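Local coordinates for beta-ketoacyl synthase (Pseudomonas aeruginosa, PDB 4CW4), which starts fatty acid biosynthesis by condensing acetyl-CoA with malonyl-ACP to give beta-acetoacetyl-ACP, and also accepts butyryl- and hexanoyl-CoA, at residues Val13-Tyr18 against Gln486-Leu491; His28-Met33 against Phe494-Leu499. All coordinates share one frame; numbering follows the deposited sequence.

Interaction 1 of 2, residues Val13-Tyr18 against Gln486-Leu491; sequences VGFGGY and QLISAL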
loop_
_atom_site.group_PDB
_atom_site.type_symbol
_atom_site.label_atom_id
_atom_site.label_comp_id
_atom_site.label_asym_id
_atom_site.label_seq_id
_atom_site.Cartn_x
_atom_site.Cartn_y
_atom_site.Cartn_z
ATOM N N VAL A 13 -11.928 -17.299 -13.765
ATOM C CA VAL A 13 -11.711 -17.936 -15.063
ATOM C C VAL A 13 -10.268 -18.403 -15.264
ATOM O O VAL A 13 -9.960 -19.080 -16.252
ATOM C CB VAL A 13 -12.138 -17.023 -16.242
ATOM C CG1 VAL A 13 -13.595 -16.580 -16.069
ATOM C CG2 VAL A 13 -11.210 -15.815 -16.383
ATOM N N GLY A 14 -9.391 -18.080 -14.315
ATOM C CA GLY A 14 -8.009 -18.514 -14.379
ATOM C C GLY A 14 -7.347 -18.260 -13.045
ATOM O O GLY A 14 -7.848 -17.474 -12.251
ATOM N N PHE A 15 -6.224 -18.927 -12.799
ATOM C CA PHE A 15 -5.458 -18.719 -11.578
ATOM C C PHE A 15 -4.079 -19.298 -11.754
ATOM O O PHE A 15 -3.894 -20.271 -12.496
ATOM C CB PHE A 15 -6.174 -19.321 -10.355
ATOM C CG PHE A 15 -6.348 -20.817 -10.408
ATOM C CD1 PHE A 15 -7.435 -21.388 -11.025
ATOM C CD2 PHE A 15 -5.411 -21.653 -9.809
ATOM C CE1 PHE A 15 -7.573 -22.761 -11.064
ATOM C CE2 PHE A 15 -5.546 -23.014 -9.831
ATOM C CZ PHE A 15 -6.619 -23.576 -10.484
ATOM N N GLY A 16 -3.094 -18.685 -11.113
ATOM C CA GLY A 16 -1.748 -19.184 -11.236
ATOM C C GLY A 16 -0.816 -18.506 -10.277
ATOM O O GLY A 16 -1.220 -17.560 -9.599
ATOM N N GLY A 17 0.427 -18.969 -10.243
ATOM C CA GLY A 17 1.398 -18.403 -9.327
ATOM C C GLY A 17 2.329 -19.460 -8.782
ATOM O O GLY A 17 2.323 -20.598 -9.247
ATOM N N TYR A 18 3.108 -19.076 -7.775
ATOM C CA TYR A 18 4.174 -19.901 -7.210
ATOM C C TYR A 18 4.316 -19.652 -5.723
ATOM O O TYR A 18 4.376 -18.500 -5.266
ATOM C CB TYR A 18 5.510 -19.619 -7.906
ATOM C CG TYR A 18 5.454 -19.992 -9.370
ATOM C CD1 TYR A 18 5.699 -21.297 -9.787
ATOM C CD2 TYR A 18 5.119 -19.048 -10.336
ATOM C CE1 TYR A 18 5.618 -21.657 -11.116
ATOM C CE2 TYR A 18 5.004 -19.409 -11.661
ATOM C CZ TYR A 18 5.269 -20.710 -12.046
ATOM O OH TYR A 18 5.181 -21.091 -13.367
ATOM N N GLN A 486 -4.590 -19.270 0.390
ATOM C CA GLN A 486 -5.828 -19.892 0.875
ATOM C C GLN A 486 -6.851 -20.098 -0.243
ATOM O O GLN A 486 -7.379 -21.199 -0.425
ATOM C CB GLN A 486 -6.454 -19.071 2.016
ATOM C CG GLN A 486 -5.617 -18.979 3.283
ATOM C CD GLN A 486 -6.212 -17.968 4.268
ATOM O OE1 GLN A 486 -6.138 -16.759 4.067
ATOM N NE2 GLN A 486 -6.814 -18.457 5.308
ATOM N N LEU A 487 -7.162 -19.031 -0.970
ATOM C CA LEU A 487 -8.156 -19.091 -2.040
ATOM C C LEU A 487 -7.778 -20.143 -3.072
ATOM O O LEU A 487 -8.599 -20.953 -3.469
ATOM C CB LEU A 487 -8.322 -17.711 -2.706
ATOM C CG LEU A 487 -9.279 -17.707 -3.924
ATOM C CD1 LEU A 487 -10.611 -18.293 -3.561
ATOM C CD2 LEU A 487 -9.472 -16.293 -4.517
ATOM N N ILE A 488 -6.526 -20.170 -3.477
ATOM C CA ILE A 488 -6.157 -21.080 -4.540
ATOM C C ILE A 488 -6.228 -22.526 -4.059
ATOM O O ILE A 488 -6.688 -23.403 -4.798
ATOM C CB ILE A 488 -4.812 -20.679 -5.145
ATOM C CG1 ILE A 488 -5.038 -19.473 -6.069
ATOM C CG2 ILE A 488 -4.184 -21.837 -5.908
ATOM C CD1 ILE A 488 -3.800 -18.891 -6.612
ATOM N N SER A 489 -5.818 -22.778 -2.823
ATOM C CA SER A 489 -5.991 -24.112 -2.263
ATOM C C SER A 489 -7.467 -24.513 -2.238
ATOM O O SER A 489 -7.814 -25.650 -2.580
ATOM C CB SER A 489 -5.403 -24.206 -0.868
ATOM O OG SER A 489 -5.671 -25.491 -0.349
ATOM N N ALA A 490 -8.333 -23.568 -1.871
ATOM C CA ALA A 490 -9.765 -23.843 -1.831
ATOM C C ALA A 490 -10.263 -24.359 -3.178
ATOM O O ALA A 490 -11.119 -25.250 -3.248
ATOM C CB ALA A 490 -10.547 -22.604 -1.428
ATOM N N LEU A 491 -9.731 -23.804 -4.258
ATOM C CA LEU A 491 -10.187 -24.184 -5.581
ATOM C C LEU A 491 -9.842 -25.633 -5.864
ATOM O O LEU A 491 -10.549 -26.319 -6.590
ATOM C CB LEU A 491 -9.555 -23.286 -6.639
ATOM C CG LEU A 491 -9.815 -21.778 -6.479
ATOM C CD1 LEU A 491 -9.265 -21.027 -7.682
ATOM C CD2 LEU A 491 -11.318 -21.500 -6.274
#

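Interaction 2 of 2, residues His28-Met33 against Phe494-Leu499; sequences HGFRRM and FKYGIL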
loop_
_atom_site.group_PDB
_atom_site.type_symbol
_atom_site.label_atom_id
_atom_site.label_comp_id
_atom_site.label_asym_id
_atom_site.label_seq_id
_atom_site.Cartn_x
_atom_site.Cartn_y
_atom_site.Cartn_z
ATOM N N HIS A 28 -1.583 -27.824 -9.352
ATOM C CA HIS A 28 -0.347 -28.545 -9.006
ATOM C C HIS A 28 0.132 -28.313 -7.582
ATOM O O HIS A 28 0.497 -29.262 -6.910
ATOM C CB HIS A 28 0.766 -28.244 -9.994
ATOM C CG HIS A 28 0.523 -28.851 -11.333
ATOM N ND1 HIS A 28 0.659 -30.204 -11.567
ATOM C CD2 HIS A 28 0.117 -28.303 -12.500
ATOM C CE1 HIS A 28 0.356 -30.459 -12.828
ATOM N NE2 HIS A 28 0.013 -29.320 -13.412
ATOM N N GLY A 29 0.091 -27.069 -7.103
ATOM C CA GLY A 29 0.500 -26.785 -5.732
ATOM C C GLY A 29 -0.393 -27.498 -4.732
ATOM O O GLY A 29 0.071 -28.076 -3.760
ATOM N N PHE A 30 -1.700 -27.457 -4.985
ATOM C CA PHE A 30 -2.660 -28.174 -4.171
ATOM C C PHE A 30 -2.312 -29.644 -4.136
ATOM O O PHE A 30 -2.282 -30.268 -3.074
ATOM C CB PHE A 30 -4.072 -27.974 -4.730
ATOM C CG PHE A 30 -5.122 -28.772 -4.013
ATOM C CD1 PHE A 30 -5.674 -28.314 -2.834
ATOM C CD2 PHE A 30 -5.550 -29.983 -4.506
ATOM C CE1 PHE A 30 -6.651 -29.039 -2.183
ATOM C CE2 PHE A 30 -6.505 -30.722 -3.832
ATOM C CZ PHE A 30 -7.044 -30.259 -2.664
ATOM N N ARG A 31 -2.022 -30.201 -5.298
ATOM C CA ARG A 31 -1.707 -31.614 -5.358
ATOM C C ARG A 31 -0.462 -31.944 -4.538
ATOM O O ARG A 31 -0.409 -32.988 -3.905
ATOM C CB ARG A 31 -1.537 -32.086 -6.794
ATOM C CG ARG A 31 -2.839 -32.294 -7.526
ATOM C CD ARG A 31 -2.539 -32.858 -8.900
ATOM N NE ARG A 31 -2.602 -31.833 -9.902
ATOM C CZ ARG A 31 -2.337 -32.031 -11.194
ATOM N NH1 ARG A 31 -1.811 -33.172 -11.620
ATOM N NH2 ARG A 31 -2.532 -31.054 -12.050
ATOM N N ARG A 32 0.550 -31.085 -4.565
ATOM C CA ARG A 32 1.718 -31.320 -3.711
ATOM C C ARG A 32 1.294 -31.369 -2.239
ATOM O O ARG A 32 1.802 -32.196 -1.467
ATOM C CB ARG A 32 2.785 -30.241 -3.910
ATOM C CG ARG A 32 3.871 -30.199 -2.814
ATOM C CD ARG A 32 4.715 -31.439 -2.817
ATOM N NE ARG A 32 5.690 -31.464 -1.728
ATOM C CZ ARG A 32 5.519 -32.072 -0.555
ATOM N NH1 ARG A 32 4.380 -32.682 -0.275
ATOM N NH2 ARG A 32 6.489 -32.045 0.355
ATOM N N MET A 33 0.391 -30.478 -1.839
ATOM C CA MET A 33 -0.022 -30.455 -0.450
ATOM C C MET A 33 -0.773 -31.733 -0.051
ATOM O O MET A 33 -0.606 -32.196 1.072
ATOM C CB MET A 33 -0.825 -29.189 -0.155
ATOM C CG MET A 33 0.030 -27.950 -0.303
ATOM S SD MET A 33 -0.743 -26.404 0.214
ATOM C CE MET A 33 -1.514 -25.874 -1.314
ATOM N N PHE A 494 -12.457 -27.878 -4.331
ATOM C CA PHE A 494 -13.588 -27.985 -5.242
ATOM C C PHE A 494 -13.300 -28.980 -6.381
ATOM O O PHE A 494 -14.166 -29.774 -6.752
ATOM C CB PHE A 494 -13.948 -26.614 -5.844
ATOM C CG PHE A 494 -14.516 -25.622 -4.869
ATOM C CD1 PHE A 494 -15.301 -26.013 -3.807
ATOM C CD2 PHE A 494 -14.240 -24.273 -5.033
ATOM C CE1 PHE A 494 -15.803 -25.081 -2.917
ATOM C CE2 PHE A 494 -14.737 -23.350 -4.163
ATOM C CZ PHE A 494 -15.530 -23.758 -3.100
ATOM N N LYS A 495 -12.086 -28.937 -6.922
ATOM C CA LYS A 495 -11.700 -29.763 -8.069
ATOM C C LYS A 495 -11.676 -31.240 -7.731
ATOM O O LYS A 495 -12.252 -32.057 -8.454
ATOM C CB LYS A 495 -10.315 -29.334 -8.575
ATOM C CG LYS A 495 -9.711 -30.187 -9.718
ATOM C CD LYS A 495 -10.404 -29.931 -11.028
ATOM C CE LYS A 495 -9.780 -30.714 -12.165
ATOM N NZ LYS A 495 -10.523 -30.505 -13.428
ATOM N N TYR A 496 -11.006 -31.580 -6.636
ATOM C CA TYR A 496 -10.701 -32.977 -6.339
ATOM C C TYR A 496 -11.482 -33.580 -5.163
ATOM O O TYR A 496 -11.410 -34.786 -4.931
ATOM C CB TYR A 496 -9.210 -33.137 -6.062
ATOM C CG TYR A 496 -8.318 -32.879 -7.256
ATOM C CD1 TYR A 496 -8.299 -33.760 -8.331
ATOM C CD2 TYR A 496 -7.458 -31.785 -7.287
ATOM C CE1 TYR A 496 -7.469 -33.548 -9.421
ATOM C CE2 TYR A 496 -6.617 -31.566 -8.374
ATOM C CZ TYR A 496 -6.626 -32.452 -9.431
ATOM O OH TYR A 496 -5.785 -32.239 -10.500
ATOM N N GLY A 497 -12.195 -32.749 -4.410
ATOM C CA GLY A 497 -13.006 -33.219 -3.302
ATOM C C GLY A 497 -12.218 -33.643 -2.080
ATOM O O GLY A 497 -12.668 -34.496 -1.316
ATOM N N ILE A 498 -11.021 -33.089 -1.931
ATOM C CA ILE A 498 -10.151 -33.408 -0.803
ATOM C C ILE A 498 -9.929 -32.148 0.017
ATOM O O ILE A 498 -9.560 -31.103 -0.534
ATOM C CB ILE A 498 -8.766 -33.924 -1.268
ATOM C CG1 ILE A 498 -8.903 -35.183 -2.132
ATOM C CG2 ILE A 498 -7.855 -34.187 -0.075
ATOM C CD1 ILE A 498 -7.668 -35.525 -2.907
ATOM N N LEU A 499 -10.158 -32.267 1.329
ATOM C CA LEU A 499 -9.845 -31.213 2.291
ATOM C C LEU A 499 -8.488 -31.486 2.927
ATOM O O LEU A 499 -8.329 -32.489 3.628
ATOM C CB LEU A 499 -10.894 -31.164 3.389
ATOM C CG LEU A 499 -10.737 -30.039 4.407
ATOM C CD1 LEU A 499 -11.103 -28.713 3.772
ATOM C CD2 LEU A 499 -11.598 -30.326 5.610
#

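Interaction 1 of 2, residues Val13-Tyr18 against Gln486-Leu491
Phe15 meets Ile488 and Leu491 where strand 13-18 passes helix 486-491, the two short axes 9.9 Å apart at closest approach with their N-to-C directions at 121°. This is helix-on-sheet packing in the buried layers of the thiolase-like ketosynthase fold, and no hydrogen bond crosses it. Phe15 carries the strand's side: its CG sits between the backbone N and the carbonyl carbon (chi1 63°), which stands the ring up from the strand toward the helix. Around this ring, His386 packs edge-to-face and the His27 ring also meets it, while the Phe15 backbone N is hydrogen-bonded to Ser205 OG. Earlier in the strand, Val13 and Gly14 both pair with Val371 of strand 366-374, a classic beta bulge. In one of its two modelled conformers, Ile488 approaches the ring obliquely, its CG2 lying 4.1 Å from Phe15 CD2, and its CG1 branch reaches toward the strand, bringing Ile488 CD1 to 4.2 Å from Gly16 O. One helical turn later, Leu491 lays a methyl over a face of the ring, a CH-pi contact in which Leu491 CD1 is 4.1 Å from the Phe15 ring centroid and 21° off the normal, displaced toward Phe15 CD1, 3.8 Å away.

Interaction 2 of 2, residues His28-Met33 against Phe494-Leu499
Apolar packing joins Phe30 to Tyr496 and Ile498, setting the N-terminal helix 28-33 against the end of helix 482-496, within the ketosynthase C-terminal domain, where the chain turns at Gly497. The Phe30 and Tyr496 side chains run past each other in opposite directions, and the rings meet obliquely, Phe30 CE2 lying 3.7 Å from Tyr496 CD2. With CG anti to the backbone N (chi1 175°), the Phe30 ring reaches across to the turn, where its CZ is 4.3 Å from Ile498 CB. A polar atom touches the same ring: Ile498 O lies in the ring plane at its edge, 3.4 Å from Phe30 CZ, and accepts a hydrogen bond from Thr493 OG1.

The remaining contact is between Arg31 and Tyr496. Arg31 CG packs 3.9 Å from Tyr496 CE2, and a bend at chi3 (-101°) turns one guanidinium face toward the phenol oxygen, the guanidinium and Tyr496 ring planes 57° apart. Tyr496 OH is 3.3 Å from Arg31 NE but lies over that face, at an angle too poor for a hydrogen bond; His28 ND1 lies over the opposite face. Arg31 probably has its charge balanced mainly by its salt bridge to Glu45, and against Tyr496 it offers a packing surface with no hydrogen bond.

Helix 482-496 is common to both contacts: interaction 1 uses its middle and interaction 2 its C-terminal end, with centres about 10 Å apart. Two elements of the N-terminal region, strand 10-19 and helix 28-33, therefore pack on one helix more than 440 residues later in the chain. The contacts also touch directly, Ser489 O lying 3.4 Å from Phe30 CD1 and Ser489 CB 4.3 Å from Met33 CE. His27 lies against Phe15 and Leu491 of interaction 1 and, farther along the helix, against Lys495. Both contacts lie away from Cys286, His439 and His477, the inferred and predicted active-site residues, and join structural layers rather than line the catalytic centre.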